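Local coordinates for START domain-containing protein 10 (PDB 6SER), which transfers phosphatidylcholine and phosphatidylethanolamine between membranes, preferring species with a palmitoyl or stearoyl chain at sn-1 and an unsaturated 18-carbon chain at sn-2, at residues Q28-F33 / S135-G140; E80-V85 / C181-L186; L86-Y91 / K234-P239. One frame throughout, in Å; residues are numbered along the deposited sequence.

Contact 1 of 3, residues Q28-F33 / S135-G140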
loop_
_atom_site.group_PDB
_atom_site.type_symbol
_atom_site.label_atom_id
_atom_site.label_comp_id
_atom_site.label_asym_id
_atom_site.label_seq_id
_atom_site.Cartn_x
_atom_site.Cartn_y
_atom_site.Cartn_z
ATOM N N GLN A 28 8.575 7.559 -14.758
ATOM C CA GLN A 28 7.620 8.652 -14.628
ATOM C C GLN A 28 6.523 8.322 -13.621
ATOM O O GLN A 28 6.033 9.222 -12.929
ATOM C CB GLN A 28 7.031 8.983 -16.004
ATOM C CG GLN A 28 5.881 9.981 -16.016
ATOM C CD GLN A 28 6.290 11.383 -15.602
ATOM O OE1 GLN A 28 7.472 11.734 -15.606
ATOM N NE2 GLN A 28 5.303 12.197 -15.240
ATOM N N ASP A 29 6.137 7.045 -13.506
ATOM C CA ASP A 29 5.085 6.675 -12.561
ATOM C C ASP A 29 5.526 6.918 -11.123
ATOM O O ASP A 29 4.745 7.407 -10.300
ATOM C CB ASP A 29 4.673 5.213 -12.750
ATOM C CG ASP A 29 3.901 4.981 -14.040
ATOM O OD1 ASP A 29 4.222 4.021 -14.767
ATOM O OD2 ASP A 29 2.969 5.757 -14.332
ATOM N N PHE A 30 6.789 6.689 -10.847
ATOM C CA PHE A 30 7.354 6.936 -9.510
ATOM C C PHE A 30 7.375 8.440 -9.257
ATOM O O PHE A 30 7.098 8.886 -8.201
ATOM C CB PHE A 30 8.737 6.315 -9.384
ATOM C CG PHE A 30 8.717 4.844 -9.100
ATOM C CD1 PHE A 30 8.394 4.375 -7.862
ATOM C CD2 PHE A 30 9.023 3.926 -10.068
ATOM C CE1 PHE A 30 8.394 3.025 -7.589
ATOM C CE2 PHE A 30 8.996 2.576 -9.808
ATOM C CZ PHE A 30 8.694 2.126 -8.560
ATOM N N ARG A 31 7.681 9.211 -10.282
ATOM C CA ARG A 31 7.750 10.680 -10.162
ATOM C C ARG A 31 6.352 11.246 -9.923
ATOM O O ARG A 31 6.162 12.003 -9.035
ATOM C CB ARG A 31 8.441 11.271 -11.388
ATOM C CG ARG A 31 9.952 11.196 -11.288
ATOM C CD ARG A 31 10.722 12.138 -12.167
ATOM N NE ARG A 31 10.196 11.918 -13.485
ATOM C CZ ARG A 31 10.869 11.387 -14.476
ATOM N NH1 ARG A 31 12.137 11.062 -14.312
ATOM N NH2 ARG A 31 10.257 11.170 -15.615
ATOM N N SER A 32 5.387 10.783 -10.681
ATOM C CA SER A 32 4.013 11.272 -10.537
ATOM C C SER A 32 3.535 10.962 -9.140
ATOM O O SER A 32 2.896 11.776 -8.600
ATOM C CB SER A 32 3.123 10.629 -11.514
ATOM O OG SER A 32 3.145 11.311 -12.720
ATOM N N PHE A 33 3.788 9.759 -8.670
ATOM C CA PHE A 33 3.385 9.354 -7.318
ATOM C C PHE A 33 4.032 10.252 -6.281
ATOM O O PHE A 33 3.367 10.733 -5.496
ATOM C CB PHE A 33 3.616 7.871 -7.092
ATOM C CG PHE A 33 3.177 7.434 -5.738
ATOM C CD1 PHE A 33 1.910 6.979 -5.507
ATOM C CD2 PHE A 33 4.013 7.581 -4.681
ATOM C CE1 PHE A 33 1.524 6.622 -4.237
ATOM C CE2 PHE A 33 3.628 7.225 -3.417
ATOM C CZ PHE A 33 2.383 6.755 -3.199
ATOM N N SER A 135 5.599 -2.248 -6.860
ATOM C CA SER A 135 6.954 -1.908 -7.273
ATOM C C SER A 135 7.551 -0.866 -6.341
ATOM O O SER A 135 6.840 -0.009 -5.810
ATOM C CB SER A 135 7.002 -1.392 -8.703
ATOM O OG SER A 135 8.345 -1.382 -9.162
ATOM N N TRP A 136 8.866 -0.942 -6.153
ATOM C CA TRP A 136 9.551 -0.147 -5.146
ATOM C C TRP A 136 10.825 0.457 -5.712
ATOM O O TRP A 136 11.458 -0.111 -6.605
ATOM C CB TRP A 136 9.880 -0.983 -3.904
ATOM C CG TRP A 136 10.534 -2.302 -4.182
ATOM C CD1 TRP A 136 11.873 -2.579 -4.119
ATOM C CD2 TRP A 136 9.886 -3.537 -4.530
ATOM N NE1 TRP A 136 12.098 -3.906 -4.411
ATOM C CE2 TRP A 136 10.899 -4.514 -4.674
ATOM C CE3 TRP A 136 8.553 -3.913 -4.731
ATOM C CZ2 TRP A 136 10.615 -5.845 -5.009
ATOM C CZ3 TRP A 136 8.273 -5.230 -5.078
ATOM C CH2 TRP A 136 9.297 -6.178 -5.211
ATOM N N LEU A 137 11.199 1.619 -5.172
ATOM C CA LEU A 137 12.357 2.355 -5.662
ATOM C C LEU A 137 12.967 3.226 -4.571
ATOM O O LEU A 137 12.351 4.214 -4.145
ATOM C CB LEU A 137 11.966 3.230 -6.859
ATOM C CG LEU A 137 13.109 3.905 -7.620
ATOM C CD1 LEU A 137 14.053 2.851 -8.196
ATOM C CD2 LEU A 137 12.560 4.796 -8.727
ATOM N N PRO A 138 14.198 2.980 -4.134
ATOM C CA PRO A 138 14.869 3.898 -3.243
ATOM C C PRO A 138 15.317 5.090 -4.092
ATOM O O PRO A 138 15.838 4.863 -5.052
ATOM C CB PRO A 138 16.100 3.127 -2.824
ATOM C CG PRO A 138 15.726 1.735 -3.120
ATOM C CD PRO A 138 14.898 1.780 -4.364
ATOM N N MET A 139 14.985 6.314 -3.726
ATOM C CA MET A 139 15.410 7.490 -4.521
ATOM C C MET A 139 16.321 8.291 -3.611
ATOM O O MET A 139 15.835 9.104 -2.885
ATOM C CB MET A 139 14.282 8.418 -4.979
ATOM C CG MET A 139 13.278 7.879 -5.969
ATOM S SD MET A 139 13.914 7.319 -7.592
ATOM C CE MET A 139 14.473 8.844 -8.341
ATOM N N GLY A 140 17.599 7.986 -3.622
ATOM C CA GLY A 140 18.560 8.715 -2.791
ATOM C C GLY A 140 18.367 8.353 -1.361
ATOM O O GLY A 140 18.620 7.244 -1.001
#
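Phe30 of the N-terminal helix 27-38 brings its ring up to Ser135, Trp136 and Leu137 of strand 127-139. This is helix-on-sheet packing in the helix-grip fold of the START domain. The axes of segments 28-33 and 135-139 cross at -75° and come within 10.2 Å of each other. The Phe30 ring reaches across to side chains of the strand.

Along the strand, Ser135 comes first. Its OG lies at the edge of the Phe30 ring, close to the ring plane, with OG 3.6 Å from Phe30 CZ. The hydroxyl is not left without a polar partner beside the phenyl group, because OG is hydrogen-bonded to the backbone O of Asn111. Trp136 follows and turns its indole away from the helix. Only its backbone takes part here, with Trp136 N lying 3.9 Å from Phe30 CZ at the ring edge. The indole instead meets His87 edge-to-face on the other side of the strand.

Leu137 brings the contact back to the helix and covers one face of the Phe30 ring. Its CB makes a CH-pi contact over that face, 3.8 Å from the ring centroid and offset toward the rim. CD2 of the same leucine reaches the root of the ring, 3.9 Å from Phe30 CG. The leucine thus spans the ring from its far end back to CG. Phe30 has CG anti to its carbonyl carbon (chi1 -81°), which carries the ring out from the helix to the strand. Ile144 and Met146 of the adjacent strand 142-151 also touch Phe30. The closest approach of Leu137 to the phenyl ring is between its CB and Phe30 CE1, at 3.7 Å.

Contact 2 of 3, residues E80-V85 / C181-L186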
loop_
_atom_site.group_PDB
_atom_site.type_symbol
_atom_site.label_atom_id
_atom_site.label_comp_id
_atom_site.label_asym_id
_atom_site.label_seq_id
_atom_site.Cartn_x
_atom_site.Cartn_y
_atom_site.Cartn_z
ATOM N N GLU A 80 14.888 3.681 6.793
ATOM C CA GLU A 80 15.160 2.299 6.411
ATOM C C GLU A 80 14.335 1.323 7.233
ATOM O O GLU A 80 13.926 0.277 6.720
ATOM C CB GLU A 80 16.654 1.978 6.547
ATOM C CG GLU A 80 17.336 2.610 7.752
ATOM C CD GLU A 80 17.977 3.958 7.422
ATOM O OE1 GLU A 80 19.116 3.971 6.900
ATOM O OE2 GLU A 80 17.341 5.006 7.668
ATOM N N THR A 81 14.072 1.645 8.499
ATOM C CA THR A 81 13.248 0.763 9.320
ATOM C C THR A 81 11.797 0.782 8.858
ATOM O O THR A 81 11.161 -0.271 8.722
ATOM C CB THR A 81 13.349 1.165 10.789
ATOM O OG1 THR A 81 14.705 1.020 11.228
ATOM C CG2 THR A 81 12.447 0.284 11.639
ATOM N N LEU A 82 11.259 1.970 8.597
ATOM C CA LEU A 82 9.921 2.051 8.032
ATOM C C LEU A 82 9.850 1.319 6.692
ATOM O O LEU A 82 8.850 0.663 6.388
ATOM C CB LEU A 82 9.526 3.517 7.899
ATOM C CG LEU A 82 8.112 3.933 7.515
ATOM C CD1 LEU A 82 7.053 3.264 8.381
ATOM C CD2 LEU A 82 8.059 5.408 7.679
ATOM N N TYR A 83 10.930 1.370 5.906
ATOM C CA TYR A 83 10.963 0.676 4.619
ATOM C C TYR A 83 10.888 -0.838 4.804
ATOM O O TYR A 83 10.110 -1.518 4.124
ATOM C CB TYR A 83 12.231 1.079 3.860
ATOM C CG TYR A 83 12.333 0.616 2.415
ATOM C CD1 TYR A 83 11.369 0.977 1.468
ATOM C CD2 TYR A 83 13.414 -0.149 1.987
ATOM C CE1 TYR A 83 11.474 0.569 0.139
ATOM C CE2 TYR A 83 13.532 -0.555 0.660
ATOM C CZ TYR A 83 12.563 -0.197 -0.258
ATOM O OH TYR A 83 12.673 -0.615 -1.570
ATOM N N ASP A 84 11.690 -1.383 5.730
ATOM C CA ASP A 84 11.641 -2.816 6.020
ATOM C C ASP A 84 10.240 -3.251 6.422
ATOM O O ASP A 84 9.759 -4.315 5.999
ATOM C CB ASP A 84 12.622 -3.172 7.143
ATOM C CG ASP A 84 14.073 -3.108 6.703
ATOM O OD1 ASP A 84 14.341 -3.087 5.477
ATOM O OD2 ASP A 84 14.945 -3.095 7.595
ATOM N N VAL A 85 9.572 -2.441 7.245
ATOM C CA VAL A 85 8.268 -2.822 7.779
ATOM C C VAL A 85 7.227 -2.864 6.668
ATOM O O VAL A 85 6.404 -3.785 6.602
ATOM C CB VAL A 85 7.875 -1.851 8.904
ATOM C CG1 VAL A 85 6.435 -2.086 9.345
ATOM C CG2 VAL A 85 8.847 -2.001 10.060
ATOM N N CYS A 181 12.130 10.124 10.049
ATOM C CA CYS A 181 11.612 10.171 8.687
ATOM C C CYS A 181 10.189 10.718 8.707
ATOM O O CYS A 181 9.575 10.883 9.766
ATOM C CB CYS A 181 11.646 8.787 8.030
ATOM S SG CYS A 181 10.499 7.627 8.808
ATOM N N VAL A 182 9.675 11.000 7.510
ATOM C CA VAL A 182 8.269 11.326 7.292
ATOM C C VAL A 182 7.728 10.366 6.242
ATOM O O VAL A 182 8.363 10.158 5.203
ATOM C CB VAL A 182 8.080 12.787 6.837
ATOM C CG1 VAL A 182 6.617 13.075 6.523
ATOM C CG2 VAL A 182 8.605 13.755 7.894
ATOM N N ILE A 183 6.566 9.777 6.507
ATOM C CA ILE A 183 5.941 8.851 5.570
ATOM C C ILE A 183 4.584 9.404 5.162
ATOM O O ILE A 183 3.790 9.819 6.016
ATOM C CB ILE A 183 5.798 7.438 6.162
ATOM C CG1 ILE A 183 5.140 6.498 5.143
ATOM C CG2 ILE A 183 5.029 7.467 7.476
ATOM C CD1 ILE A 183 5.110 5.057 5.551
ATOM N N THR A 184 4.327 9.417 3.856
ATOM C CA THR A 184 3.040 9.812 3.304
ATOM C C THR A 184 2.405 8.596 2.644
ATOM O O THR A 184 3.007 7.979 1.758
ATOM C CB THR A 184 3.199 10.951 2.298
ATOM O OG1 THR A 184 3.829 12.070 2.941
ATOM C CG2 THR A 184 1.834 11.364 1.741
ATOM N N TYR A 185 1.206 8.248 3.093
ATOM C CA TYR A 185 0.415 7.166 2.519
ATOM C C TYR A 185 -0.647 7.782 1.617
ATOM O O TYR A 185 -1.353 8.712 2.025
ATOM C CB TYR A 185 -0.217 6.335 3.632
ATOM C CG TYR A 185 -1.395 5.473 3.236
ATOM C CD1 TYR A 185 -1.208 4.149 2.846
ATOM C CD2 TYR A 185 -2.703 5.962 3.300
ATOM C CE1 TYR A 185 -2.285 3.337 2.505
ATOM C CE2 TYR A 185 -3.792 5.157 2.957
ATOM C CZ TYR A 185 -3.571 3.841 2.568
ATOM O OH TYR A 185 -4.625 3.024 2.229
ATOM N N LEU A 186 -0.735 7.287 0.389
ATOM C CA LEU A 186 -1.717 7.759 -0.582
ATOM C C LEU A 186 -2.438 6.546 -1.152
ATOM O O LEU A 186 -1.790 5.627 -1.663
ATOM C CB LEU A 186 -1.039 8.574 -1.688
ATOM C CG LEU A 186 -1.818 8.933 -2.957
ATOM C CD1 LEU A 186 -3.098 9.660 -2.627
ATOM C CD2 LEU A 186 -0.948 9.779 -3.866
#
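Leu82 of helix 79-87 packs onto Cys181 and Ile183 at the start of strand 181-190. The contact belongs to the helix-grip fold of the START domain, in which a curved sheet grips a long C-terminal helix, here 197-227. No hydrogen bond joins the two segments, and all three touching residues are buried. The backbones stay well apart, with Leu82 CA 8.3 Å from Ile183 CA, and the side chains fill the gap.

The carbon-to-carbon contacts centre on one methyl group. Leu82 CD2 presses on the branch point of Ile183, and its 3.4 Å distance to Ile183 CB is short for two carbons, so the packing is tight. The same methyl also lies 3.7 Å from Ile183 CG2. The other arm of the isoleucine runs past the leucine, and Ile183 CD1 comes 3.8 Å from Leu82 CG. Leu82 CD1 also touches that end, 3.9 Å from Ile183 CD1. The isoleucine chain is extended, with CG1 anti to the backbone N (chi1 -180°) and CD1 anti to CA. This shape carries its terminal methyl up beside the body of the leucine.

The carbon-to-sulfur contact comes from Cys181. Its SG sits between the backbone N and the carbonyl carbon (chi1 67°), which turns the sulfur to the helix. Cys181 and Ile183 are two residues apart on the strand and both face the helix, while Val182 between them faces away.

Further apolar groups close around the leucine. Met215 and Cys219 of the long helix 197-227 touch Leu82, as does Ile173 of strand 161-175. Ile173 also touches Ile183. Besides Ile183, Leu82 CD2 also touches Cys181 SG, at 3.5 Å.

Contact 3 of 3, residues L86-Y91 / K234-P239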
loop_
_atom_site.group_PDB
_atom_site.type_symbol
_atom_site.label_atom_id
_atom_site.label_comp_id
_atom_site.label_asym_id
_atom_site.label_seq_id
_atom_site.Cartn_x
_atom_site.Cartn_y
_atom_site.Cartn_z
ATOM N N LEU A 86 7.254 -1.877 5.771
ATOM C CA LEU A 86 6.347 -1.916 4.632
ATOM C C LEU A 86 6.621 -3.116 3.734
ATOM O O LEU A 86 5.684 -3.682 3.165
ATOM C CB LEU A 86 6.449 -0.618 3.832
ATOM C CG LEU A 86 5.863 0.607 4.546
ATOM C CD1 LEU A 86 5.988 1.871 3.697
ATOM C CD2 LEU A 86 4.425 0.343 4.914
ATOM N N HIS A 87 7.882 -3.532 3.612
ATOM C CA HIS A 87 8.220 -4.632 2.716
ATOM C C HIS A 87 7.957 -6.003 3.331
ATOM O O HIS A 87 7.688 -6.957 2.595
ATOM C CB HIS A 87 9.692 -4.542 2.302
ATOM C CG HIS A 87 9.919 -3.832 1.001
ATOM N ND1 HIS A 87 9.480 -4.332 -0.206
ATOM C CD2 HIS A 87 10.573 -2.677 0.712
ATOM C CE1 HIS A 87 9.840 -3.511 -1.180
ATOM N NE2 HIS A 87 10.500 -2.496 -0.648
ATOM N N ASP A 88 8.024 -6.127 4.661
ATOM C CA ASP A 88 8.092 -7.431 5.326
ATOM C C ASP A 88 6.712 -8.069 5.387
ATOM O O ASP A 88 5.968 -7.892 6.353
ATOM C CB ASP A 88 8.676 -7.280 6.727
ATOM C CG ASP A 88 9.130 -8.607 7.319
ATOM O OD1 ASP A 88 10.235 -8.656 7.891
ATOM O OD2 ASP A 88 8.379 -9.601 7.208
ATOM N N ILE A 89 6.387 -8.864 4.360
ATOM C CA ILE A 89 5.097 -9.560 4.311
ATOM C C ILE A 89 4.882 -10.400 5.561
ATOM O O ILE A 89 3.783 -10.419 6.130
ATOM C CB ILE A 89 4.988 -10.425 3.039
ATOM C CG1 ILE A 89 4.738 -9.550 1.817
ATOM C CG2 ILE A 89 3.844 -11.417 3.159
ATOM C CD1 ILE A 89 5.916 -9.427 0.929
ATOM N N GLU A 90 5.923 -11.106 6.008
ATOM C CA GLU A 90 5.784 -11.997 7.156
ATOM C C GLU A 90 5.390 -11.237 8.416
ATOM O O GLU A 90 4.526 -11.686 9.177
ATOM C CB GLU A 90 7.091 -12.753 7.391
ATOM C CG GLU A 90 7.070 -13.548 8.668
ATOM C CD GLU A 90 8.397 -14.239 8.980
ATOM O OE1 GLU A 90 8.357 -15.241 9.708
ATOM O OE2 GLU A 90 9.465 -13.789 8.517
ATOM N N TYR A 91 6.036 -10.093 8.663
ATOM C CA TYR A 91 5.751 -9.251 9.823
ATOM C C TYR A 91 4.328 -8.686 9.825
ATOM O O TYR A 91 3.814 -8.380 10.903
ATOM C CB TYR A 91 6.756 -8.098 9.859
ATOM C CG TYR A 91 6.770 -7.276 11.126
ATOM C CD1 TYR A 91 6.914 -7.880 12.369
ATOM C CD2 TYR A 91 6.686 -5.883 11.076
ATOM C CE1 TYR A 91 6.960 -7.120 13.535
ATOM C CE2 TYR A 91 6.731 -5.117 12.235
ATOM C CZ TYR A 91 6.866 -5.738 13.455
ATOM O OH TYR A 91 6.905 -4.980 14.598
ATOM N N LYS A 234 16.318 -10.383 4.028
ATOM C CA LYS A 234 15.562 -9.209 3.597
ATOM C C LYS A 234 15.657 -9.153 2.085
ATOM O O LYS A 234 16.452 -8.386 1.522
ATOM C CB LYS A 234 16.107 -7.929 4.236
ATOM C CG LYS A 234 15.981 -7.876 5.745
ATOM C CD LYS A 234 16.467 -6.542 6.286
ATOM C CE LYS A 234 16.282 -6.468 7.787
ATOM N NZ LYS A 234 16.739 -5.159 8.339
ATOM N N PRO A 235 14.876 -9.979 1.384
ATOM C CA PRO A 235 14.957 -10.001 -0.087
ATOM C C PRO A 235 14.599 -8.690 -0.753
ATOM O O PRO A 235 14.962 -8.508 -1.920
ATOM C CB PRO A 235 13.967 -11.109 -0.480
ATOM C CG PRO A 235 13.040 -11.245 0.698
ATOM C CD PRO A 235 13.926 -10.983 1.896
ATOM N N TRP A 236 13.880 -7.782 -0.077
ATOM C CA TRP A 236 13.608 -6.479 -0.683
ATOM C C TRP A 236 14.869 -5.632 -0.790
ATOM O O TRP A 236 14.938 -4.731 -1.634
ATOM C CB TRP A 236 12.533 -5.729 0.105
ATOM C CG TRP A 236 12.780 -5.644 1.587
ATOM C CD1 TRP A 236 13.364 -4.604 2.267
ATOM C CD2 TRP A 236 12.422 -6.619 2.577
ATOM N NE1 TRP A 236 13.397 -4.878 3.615
ATOM C CE2 TRP A 236 12.828 -6.108 3.831
ATOM C CE3 TRP A 236 11.812 -7.876 2.525
ATOM C CZ2 TRP A 236 12.629 -6.806 5.019
ATOM C CZ3 TRP A 236 11.625 -8.573 3.709
ATOM C CH2 TRP A 236 12.033 -8.035 4.937
ATOM N N LEU A 237 15.868 -5.904 0.053
ATOM C CA LEU A 237 17.177 -5.266 -0.052
ATOM C C LEU A 237 18.156 -6.087 -0.880
ATOM O O LEU A 237 19.057 -5.518 -1.502
ATOM C CB LEU A 237 17.772 -5.040 1.345
ATOM C CG LEU A 237 16.909 -4.261 2.334
ATOM C CD1 LEU A 237 17.630 -4.062 3.670
ATOM C CD2 LEU A 237 16.514 -2.921 1.717
ATOM N N HIS A 238 18.001 -7.414 -0.903
ATOM C CA HIS A 238 18.924 -8.313 -1.596
ATOM C C HIS A 238 18.105 -9.211 -2.507
ATOM O O HIS A 238 17.629 -10.275 -2.087
ATOM C CB HIS A 238 19.751 -9.122 -0.602
ATOM C CG HIS A 238 20.394 -8.282 0.454
ATOM N ND1 HIS A 238 21.455 -7.445 0.189
ATOM C CD2 HIS A 238 20.105 -8.123 1.768
ATOM C CE1 HIS A 238 21.804 -6.817 1.299
ATOM N NE2 HIS A 238 21.002 -7.213 2.272
ATOM N N PRO A 239 17.911 -8.812 -3.762
ATOM C CA PRO A 239 16.973 -9.550 -4.622
ATOM C C PRO A 239 17.440 -10.948 -4.974
ATOM O O PRO A 239 16.612 -11.765 -5.397
ATOM C CB PRO A 239 16.851 -8.658 -5.867
ATOM C CG PRO A 239 18.058 -7.762 -5.830
ATOM C CD PRO A 239 18.428 -7.588 -4.397
#
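The break between helices 79-87 and 89-95 is where His87 and Asp88 receive Trp236, from the loop that follows the long helix 197-227 of the START domain. Asp88 leaves helical geometry after the first helix and serves as N-cap of the next. Its OD2 accepts a capping bond from Tyr91 N at 2.8 Å, met from above the carboxylate plane.

The side chains of His87 and Trp236 run antiparallel. Their rings are nearly parallel, at 5°, but the imidazole is so far offset from the five-membered ring that little of one lies over the other. Each residue instead sets its CB over the ring of the other. His87 CB lies 3.5 Å from the centroid of the five-membered ring of Trp236. In return, Trp236 CB lies 3.4 Å from the centroid of the His87 ring. These two CH-pi contacts make a close, reciprocal fit. Trp236 CG sits between its backbone N and carbonyl carbon (chi1 51°), which brings the indole across to the helix break. Lys234 CB, from the same loop, lies over the opposite face of the indole, toward the rim.

Asp88 meets the far end of the indole. Its OD1 is 3.5 Å from Trp236 CH2, and the carboxylate and ring planes are 54° apart. Asp88 OD1 is hydrogen-bonded to Tyr222 OH.

Asp84 of helix 79-87 holds two polar groups of the loop: Trp236 NE1 is hydrogen-bonded to Asp84 OD1, and Lys234 NZ forms a salt bridge with Asp84 OD2. Tyr222 of helix 197-227 also touches Trp236. The loop therefore lies against the junction of the two short helices, beside the long helix, while Leu86 reaches Tyr171 and Ile173 of strand 161-175.

In the fold
From the N terminus, helix 27-38 comes first, and contact 1 closes a loop of about 100 residues when strand 127-139 returns to it. Contact 2 starts inside that loop, on helix 79-87, and closes on strand 181-190. Contact 3 starts at the end of the same helix and closes the longest loop, on the segment after helix 197-227. All three first segments precede the three second segments, in the same order, so every contact crosses the other two and none nests. Contacts 1 and 2 reach the same curved sheet, and Trp136 touches Tyr83 between them. Helix 79-87 serves contacts 2 and 3, with Asp84 as their polar tie.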